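Side-chain contacts in beta-galactosidase (Streptococcus pneumoniae, PDB 4CUA), which hydrolyses terminal beta-galactosides as a multidomain enzyme, the part described here being a carbohydrate-binding module with a calcium site: residues 24-27 and 28-31; 38-42 and 43-47. All coordinates share one frame; numbering follows the deposited sequence.

Contacts 1 and 2 follow one another in the long loop that joins strand 19-22 to strand 49-50 of this antiparallel beta-sheet module. Their centres are about 15 Å apart and they do not touch, the nearest atoms being about 6 Å from each other. Contact 1, 24-27 with 28-31, is a tight turn whose Ser28 and Asp29 meet two 1,2-ethanediol molecules. Contact 2, 38-42 with 43-47, is a wider irregular loop whose two ends, Leu38 and Asn47, both bind the calcium ion. That metal is about 10 Å from the side chain of Val31 in contact 1. The ethanediols also hydrogen-bond to Asn33, itself a calcium ligand, and to Arg48, which follows the ligand Asn47.

Contact 1: 24-27 and 28-31; sequences DSNP and SDPV. With EDO (1,2-ethanediol), chain F; EDO (1,2-ethanediol), chain D.
With CG of Asn26 anti to the backbone N (chi1 177°) and CG of Asp29 anti to its own carbonyl carbon, beside N (chi1 -66°), the amide and the carboxylate meet across a type I beta turn that runs from Asn26 to Asp29. Asn26 ND2 donates to Asp29 OD2 over 2.8 Å. The acceptor lies nearly in the plane of the amide, yet the N-H arrives from above the carboxylate, the two planes being 72° apart. The turn itself is closed by Asp29 N, which donates to Asn26 O at 2.8 Å, so the same two residues are tied twice, through backbone and side chain. Pro27 suits the second position of the turn, where its ring fixes a phi that a type I turn needs. Two waters bridge the amide to Ser28: water 1 donates to Asn26 OD1 at 2.6 Å and accepts from Ser28 N, while water 2 accepts from Asn26 ND2 at 3.0 Å and hydrogen-bonds to Ser28 OG. Both ends of the amide are thereby engaged, which should hold its rotation.

Aspartate offers two oxygens to its surroundings. OD2 of Asp29 also accepts from O2 of the chain D ethanediol at 2.6 Å and from Thr50 OG1, whereas OD1 of Asp29 accepts from O2 of the chain F ethanediol at 2.9 Å. The other hydroxyl of that diol, O1, reaches Ser28 O at 2.7 Å. Both diols probably come from the crystallisation liquor.

The turn lies in the loop after strand 19-22. Asn26 makes a backbone hydrogen bond with Thr50 of strand 49-50, Ser25 OG bonds to Ser113 O, and the side chain of Val31 packs on Ala20 and Ala22 of strand 19-22 and on Trp49.

Contact 2: 38-42 and 43-47; sequences LISYN and NQPAN. With CA (calcium ion), chain C.
Leu38 and Asn47 face each other where the chain doubles back through a loop without regular secondary structure, Ser40 and Asn47 coming within 5.7 Å at their CA atoms and a cis peptide bond preceding Pro45. The calcium ion joins the two ends. Leu38 O and Asn47 OD1 each bind it at 2.3 Å, so a main-chain carbonyl and a side-chain amide oxygen, both neutral donors, are brought together by the metal. Asparagine suits this place because its amide offers a neutral oxygen for the ion; with CG anti to the backbone N (chi1 -178°), OD1 is carried to the calcium. The leucine side chain crosses that of Asn47 at about a right angle, its CB 3.9 Å from Asn47 CG.

Farther round the loop Ser40 does double duty. Its OG donates to Pro45 O at 2.6 Å, tilted 23° from the carbonyl plane, and accepts from Asn42 N in an ST turn. A short side chain with a hydroxyl is well fitted to this buried spot, as it can give one hydrogen bond and take another. Asn42 makes the next link: with CG set between its backbone N and carbonyl carbon (chi1 61°), it brings OD1 to Gln44 N at 2.9 Å, the donor standing above the carbonyl plane. Inside the loop water 3 accepts from Asn47 N at 2.9 Å and lies within hydrogen-bonding reach of Ser40 O and Asn42 O. A CA-H...O contact from Ala46 CA to Asn42 O adds to the closure.

Asn33, Asp36, Thr174 and Glu175 complete the calcium site, fastening this loop, which precedes strand 49-50, to strand 172-177. Ser40 N also hydrogen-bonds to Thr174 OG1, and the side chains of Ile39 and Tyr41 rest on that strand.

Contact 1: 24-27 and 28-31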
ATOM      1  N   ASP A  24       0.970   9.843  -2.905  1.00  9.06           N
ATOM      2  CA  ASP A  24       2.012  10.485  -3.670  1.00  9.28           C
ATOM      3  C   ASP A  24       3.127   9.480  -3.887  1.00  8.85           C
ATOM      4  O   ASP A  24       3.304   8.500  -3.124  1.00  8.89           O
ATOM      5  CB  ASP A  24       2.551  11.728  -2.946  1.00  9.47           C
ATOM      6  CG  ASP A  24       3.392  12.577  -3.791  1.00 12.34           C
ATOM      7  OD1 ASP A  24       3.096  12.762  -4.973  1.00 12.32           O
ATOM      8  OD2 ASP A  24       4.426  13.124  -3.228  1.00 14.54           O
ATOM      9  N   SER A  25       3.933   9.707  -4.930  1.00  8.71           N
ATOM     10  CA  SER A  25       5.041   8.891  -5.262  1.00  8.64           C
ATOM     11  C   SER A  25       6.218   9.625  -5.899  1.00  8.29           C
ATOM     12  O   SER A  25       5.997  10.618  -6.602  1.00  9.87           O
ATOM     13  CB  SER A  25       4.650   7.787  -6.271  1.00  8.43           C
ATOM     14  OG  SER A  25       3.461   7.093  -5.869  1.00  7.84           O
ATOM     15  N   ASN A  26       7.448   9.128  -5.737  1.00  8.16           N
ATOM     16  CA  ASN A  26       8.494   9.515  -6.603  1.00  8.85           C
ATOM     17  C   ASN A  26       8.129   9.005  -8.007  1.00  9.45           C
ATOM     18  O   ASN A  26       7.902   7.823  -8.178  1.00  9.71           O
ATOM     19  CB  ASN A  26       9.794   8.910  -6.104  1.00  9.73           C
ATOM     20  CG  ASN A  26      10.961   9.206  -6.985  1.00 11.79           C
ATOM     21  OD1 ASN A  26      11.022  10.289  -7.570  1.00 12.30           O
ATOM     22  ND2 ASN A  26      11.851   8.267  -7.152  1.00 11.47           N
ATOM     23  N   PRO A  27       8.053   9.867  -9.031  1.00 10.02           N
ATOM     24  CA  PRO A  27       7.435   9.413 -10.281  1.00 10.88           C
ATOM     25  C   PRO A  27       8.076   8.225 -10.951  1.00 11.74           C
ATOM     26  O   PRO A  27       7.354   7.471 -11.611  1.00 12.30           O
ATOM     27  CB  PRO A  27       7.484  10.659 -11.143  1.00 11.88           C
ATOM     28  CG  PRO A  27       7.311  11.739 -10.144  1.00 10.87           C
ATOM     29  CD  PRO A  27       8.161  11.330  -8.987  1.00 11.12           C
ATOM     30  N   SER A  28       9.355   8.010 -10.801  1.00 11.10           N
ATOM     31  CA  SER A  28      10.023   6.865 -11.427  1.00 11.77           C
ATOM     32  C   SER A  28       9.839   5.576 -10.600  1.00 10.39           C
ATOM     33  O   SER A  28      10.314   4.494 -11.031  1.00 11.01           O
ATOM     34  CB  SER A  28      11.541   7.113 -11.587  1.00 13.93           C
ATOM     35  OG  SER A  28      12.081   7.358 -10.330  1.00 16.46           O
ATOM     36  N   ASP A  29       9.151   5.700  -9.453  1.00  9.83           N
ATOM     37  CA  ASP A  29       8.840   4.591  -8.549  1.00  9.31           C
ATOM     38  C   ASP A  29       7.322   4.494  -8.367  1.00  8.68           C
ATOM     39  O   ASP A  29       6.811   4.666  -7.251  1.00  8.52           O
ATOM     40  CB  ASP A  29       9.477   4.796  -7.186  1.00  9.44           C
ATOM     41  CG  ASP A  29      10.977   4.757  -7.197  1.00  8.97           C
ATOM     42  OD1 ASP A  29      11.580   3.904  -7.874  1.00  9.66           O
ATOM     43  OD2 ASP A  29      11.572   5.539  -6.383  1.00  9.96           O
ATOM     44  N   PRO A  30       6.602   4.230  -9.456  1.00  9.07           N
ATOM     45  CA  PRO A  30       5.129   4.258  -9.363  1.00  9.19           C
ATOM     46  C   PRO A  30       4.615   3.179  -8.433  1.00  8.12           C
ATOM     47  O   PRO A  30       5.246   2.122  -8.275  1.00  7.86           O
ATOM     48  CB  PRO A  30       4.681   3.972 -10.772  1.00  9.11           C
ATOM     49  CG  PRO A  30       5.846   3.260 -11.387  1.00  9.13           C
ATOM     50  CD  PRO A  30       7.050   3.913 -10.797  1.00  9.16           C
ATOM     51  N   VAL A  31       3.464   3.393  -7.821  1.00  7.72           N
ATOM     52  CA  VAL A  31       2.910   2.459  -6.845  1.00  7.15           C
ATOM     53  C   VAL A  31       2.482   1.151  -7.456  1.00  7.69           C
ATOM     54  O   VAL A  31       2.369   0.186  -6.747  1.00  7.24           O
ATOM     55  CB  VAL A  31       1.760   3.147  -6.045  1.00  7.66           C
ATOM     56  CG1 VAL A  31       0.513   3.243  -6.878  1.00  7.83           C
ATOM     57  CG2 VAL A  31       1.523   2.408  -4.714  1.00  7.67           C
TER
HETATM   58  C1  EDO F2647      11.151   1.114 -11.335  1.00 14.77           C
HETATM   59  O1  EDO F2647       9.943   1.826 -11.447  1.00 13.30           O
HETATM   60  C2  EDO F2647      11.942   1.611 -10.138  1.00 14.49           C
HETATM   61  O2  EDO F2647      11.295   1.246  -8.889  1.00 11.38           O
HETATM   62  C1  EDO D2645      15.495   5.412  -3.884  1.00 13.82           C
HETATM   63  O1  EDO D2645      16.646   4.839  -4.482  1.00 14.33           O
HETATM   64  C2  EDO D2645      14.490   5.924  -4.893  1.00 13.40           C
HETATM   65  O2  EDO D2645      13.981   4.770  -5.642  1.00 12.04           O
HETATM   66  O   HOH W   1      11.314  10.139 -10.192  1.00 20.34           O
HETATM   67  O   HOH W   2      14.284   8.812  -8.840  1.00 23.62           O

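Contact 2: 38-42 and 43-47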
ATOM      1  N   LEU A  38       6.932  -8.758  -8.597  1.00 10.40           N
ATOM      2  CA  LEU A  38       8.403  -8.691  -8.617  1.00 10.34           C
ATOM      3  C   LEU A  38       8.820  -8.178  -7.254  1.00 10.57           C
ATOM      4  O   LEU A  38       8.230  -7.237  -6.734  1.00  9.98           O
ATOM      5  CB  LEU A  38       8.905  -7.751  -9.698  1.00 12.29           C
ATOM      6  CG  LEU A  38       8.574  -8.152 -11.118  1.00 15.46           C
ATOM      7  CD1 LEU A  38       9.073  -7.101 -12.091  1.00 18.15           C
ATOM      8  CD2 LEU A  38       9.122  -9.547 -11.437  1.00 16.17           C
ATOM      9  N   ILE A  39       9.786  -8.806  -6.644  1.00  8.98           N
ATOM     10  CA  ILE A  39      10.269  -8.445  -5.338  1.00  9.89           C
ATOM     11  C   ILE A  39      11.742  -8.225  -5.485  1.00 10.31           C
ATOM     12  O   ILE A  39      12.506  -9.147  -5.857  1.00 12.69           O
ATOM     13  CB  ILE A  39       9.998  -9.513  -4.280  1.00 10.67           C
ATOM     14  CG1 ILE A  39       8.461  -9.761  -4.196  1.00 11.63           C
ATOM     15  CG2 ILE A  39      10.608  -9.118  -2.943  1.00 12.07           C
ATOM     16  CD1 ILE A  39       8.072 -10.672  -3.082  1.00 14.41           C
ATOM     17  N   SER A  40      12.205  -7.006  -5.207  1.00  9.78           N
ATOM     18  CA  SER A  40      13.630  -6.687  -5.310  1.00 10.35           C
ATOM     19  C   SER A  40      14.040  -5.745  -4.193  1.00  9.73           C
ATOM     20  O   SER A  40      13.447  -4.693  -3.980  1.00  9.56           O
ATOM     21  CB  SER A  40      13.962  -6.017  -6.621  1.00 10.73           C
ATOM     22  OG  SER A  40      15.367  -5.682  -6.570  1.00 11.77           O
ATOM     23  N   TYR A  41      15.098  -6.102  -3.498  1.00  9.51           N
ATOM     24  CA  TYR A  41      15.645  -5.264  -2.437  1.00  9.60           C
ATOM     25  C   TYR A  41      16.902  -4.476  -2.834  1.00 10.67           C
ATOM     26  O   TYR A  41      17.577  -3.912  -1.996  1.00 11.03           O
ATOM     27  CB  TYR A  41      15.902  -6.119  -1.197  1.00 10.41           C
ATOM     28  CG  TYR A  41      14.599  -6.647  -0.654  1.00  9.75           C
ATOM     29  CD1 TYR A  41      13.765  -5.886   0.140  1.00  9.65           C
ATOM     30  CD2 TYR A  41      14.210  -7.946  -0.929  1.00 10.01           C
ATOM     31  CE1 TYR A  41      12.564  -6.434   0.610  1.00  9.18           C
ATOM     32  CE2 TYR A  41      13.051  -8.471  -0.466  1.00  9.18           C
ATOM     33  CZ  TYR A  41      12.251  -7.724   0.345  1.00  9.41           C
ATOM     34  OH  TYR A  41      11.051  -8.208   0.828  1.00  9.30           O
ATOM     35  N   ASN A  42      17.131  -4.416  -4.130  1.00 11.07           N
ATOM     36  CA  ASN A  42      18.297  -3.704  -4.666  1.00 11.74           C
ATOM     37  C   ASN A  42      17.950  -2.998  -5.964  1.00 12.74           C
ATOM     38  O   ASN A  42      16.792  -2.700  -6.244  1.00 10.93           O
ATOM     39  CB  ASN A  42      19.492  -4.680  -4.732  1.00 13.38           C
ATOM     40  CG  ASN A  42      19.208  -5.844  -5.630  1.00 14.30           C
ATOM     41  OD1 ASN A  42      18.519  -5.737  -6.616  1.00 13.83           O
ATOM     42  ND2 ASN A  42      19.717  -7.008  -5.239  1.00 18.84           N
ATOM     43  N   ASN A  43      18.938  -2.678  -6.791  1.00 12.29           N
ATOM     44  CA  ASN A  43      18.716  -2.043  -8.053  1.00 11.59           C
ATOM     45  C   ASN A  43      18.896  -2.909  -9.262  1.00 12.30           C
ATOM     46  O   ASN A  43      19.064  -2.410 -10.358  1.00 13.36           O
ATOM     47  CB  ASN A  43      19.574  -0.781  -8.163  1.00 12.13           C
ATOM     48  CG  ASN A  43      19.279   0.213  -7.070  1.00 12.57           C
ATOM     49  OD1 ASN A  43      18.118   0.386  -6.623  1.00 11.06           O
ATOM     50  ND2 ASN A  43      20.290   0.973  -6.672  1.00 13.50           N
ATOM     51  N   GLN A  44      18.853  -4.214  -9.061  1.00 14.35           N
ATOM     52  CA  GLN A  44      19.113  -5.200 -10.119  1.00 15.64           C
ATOM     53  C   GLN A  44      18.000  -6.244 -10.174  1.00 13.94           C
ATOM     54  O   GLN A  44      18.229  -7.409  -9.882  1.00 14.20           O
ATOM     55  CB  GLN A  44      20.462  -5.866  -9.851  1.00 18.28           C
ATOM     56  CG  GLN A  44      21.584  -4.867  -9.801  1.00 20.86           C
ATOM     57  CD  GLN A  44      22.879  -5.490  -9.351  1.00 26.12           C
ATOM     58  OE1 GLN A  44      23.581  -6.131 -10.155  1.00 28.03           O
ATOM     59  NE2 GLN A  44      23.197  -5.307  -8.084  1.00 25.56           N
ATOM     60  N   PRO A  45      16.770  -5.809 -10.507  1.00 14.38           N
ATOM     61  CA  PRO A  45      16.354  -4.513 -10.934  1.00 14.70           C
ATOM     62  C   PRO A  45      15.790  -3.701  -9.794  1.00 12.48           C
ATOM     63  O   PRO A  45      15.309  -4.275  -8.810  1.00 12.04           O
ATOM     64  CB  PRO A  45      15.240  -4.850 -11.908  1.00 15.49           C
ATOM     65  CG  PRO A  45      14.567  -6.003 -11.255  1.00 16.25           C
ATOM     66  CD  PRO A  45      15.673  -6.800 -10.612  1.00 14.99           C
ATOM     67  N   ALA A  46      15.792  -2.387  -9.939  1.00 11.66           N
ATOM     68  CA  ALA A  46      15.049  -1.528  -9.062  1.00 11.06           C
ATOM     69  C   ALA A  46      13.584  -1.788  -9.305  1.00 11.08           C
ATOM     70  O   ALA A  46      13.089  -1.677 -10.451  1.00 11.72           O
ATOM     71  CB  ALA A  46      15.371  -0.077  -9.285  1.00 12.48           C
ATOM     72  N   ASN A  47      12.880  -2.119  -8.234  1.00 10.12           N
ATOM     73  CA  ASN A  47      11.432  -2.360  -8.325  1.00  8.65           C
ATOM     74  C   ASN A  47      10.787  -1.985  -6.982  1.00  8.41           C
ATOM     75  O   ASN A  47      10.942  -2.676  -5.989  1.00  9.11           O
ATOM     76  CB  ASN A  47      11.138  -3.840  -8.604  1.00  9.03           C
ATOM     77  CG  ASN A  47       9.644  -4.079  -8.745  1.00  8.90           C
ATOM     78  OD1 ASN A  47       8.966  -4.409  -7.755  1.00  9.02           O
ATOM     79  ND2 ASN A  47       9.140  -3.886  -9.925  1.00 10.83           N
TER
HETATM   80 CA    CA C2644       7.079  -5.261  -6.805  1.00  7.43          CA
HETATM   81  O   HOH W   3      14.132  -2.429  -5.616  1.00  9.71           O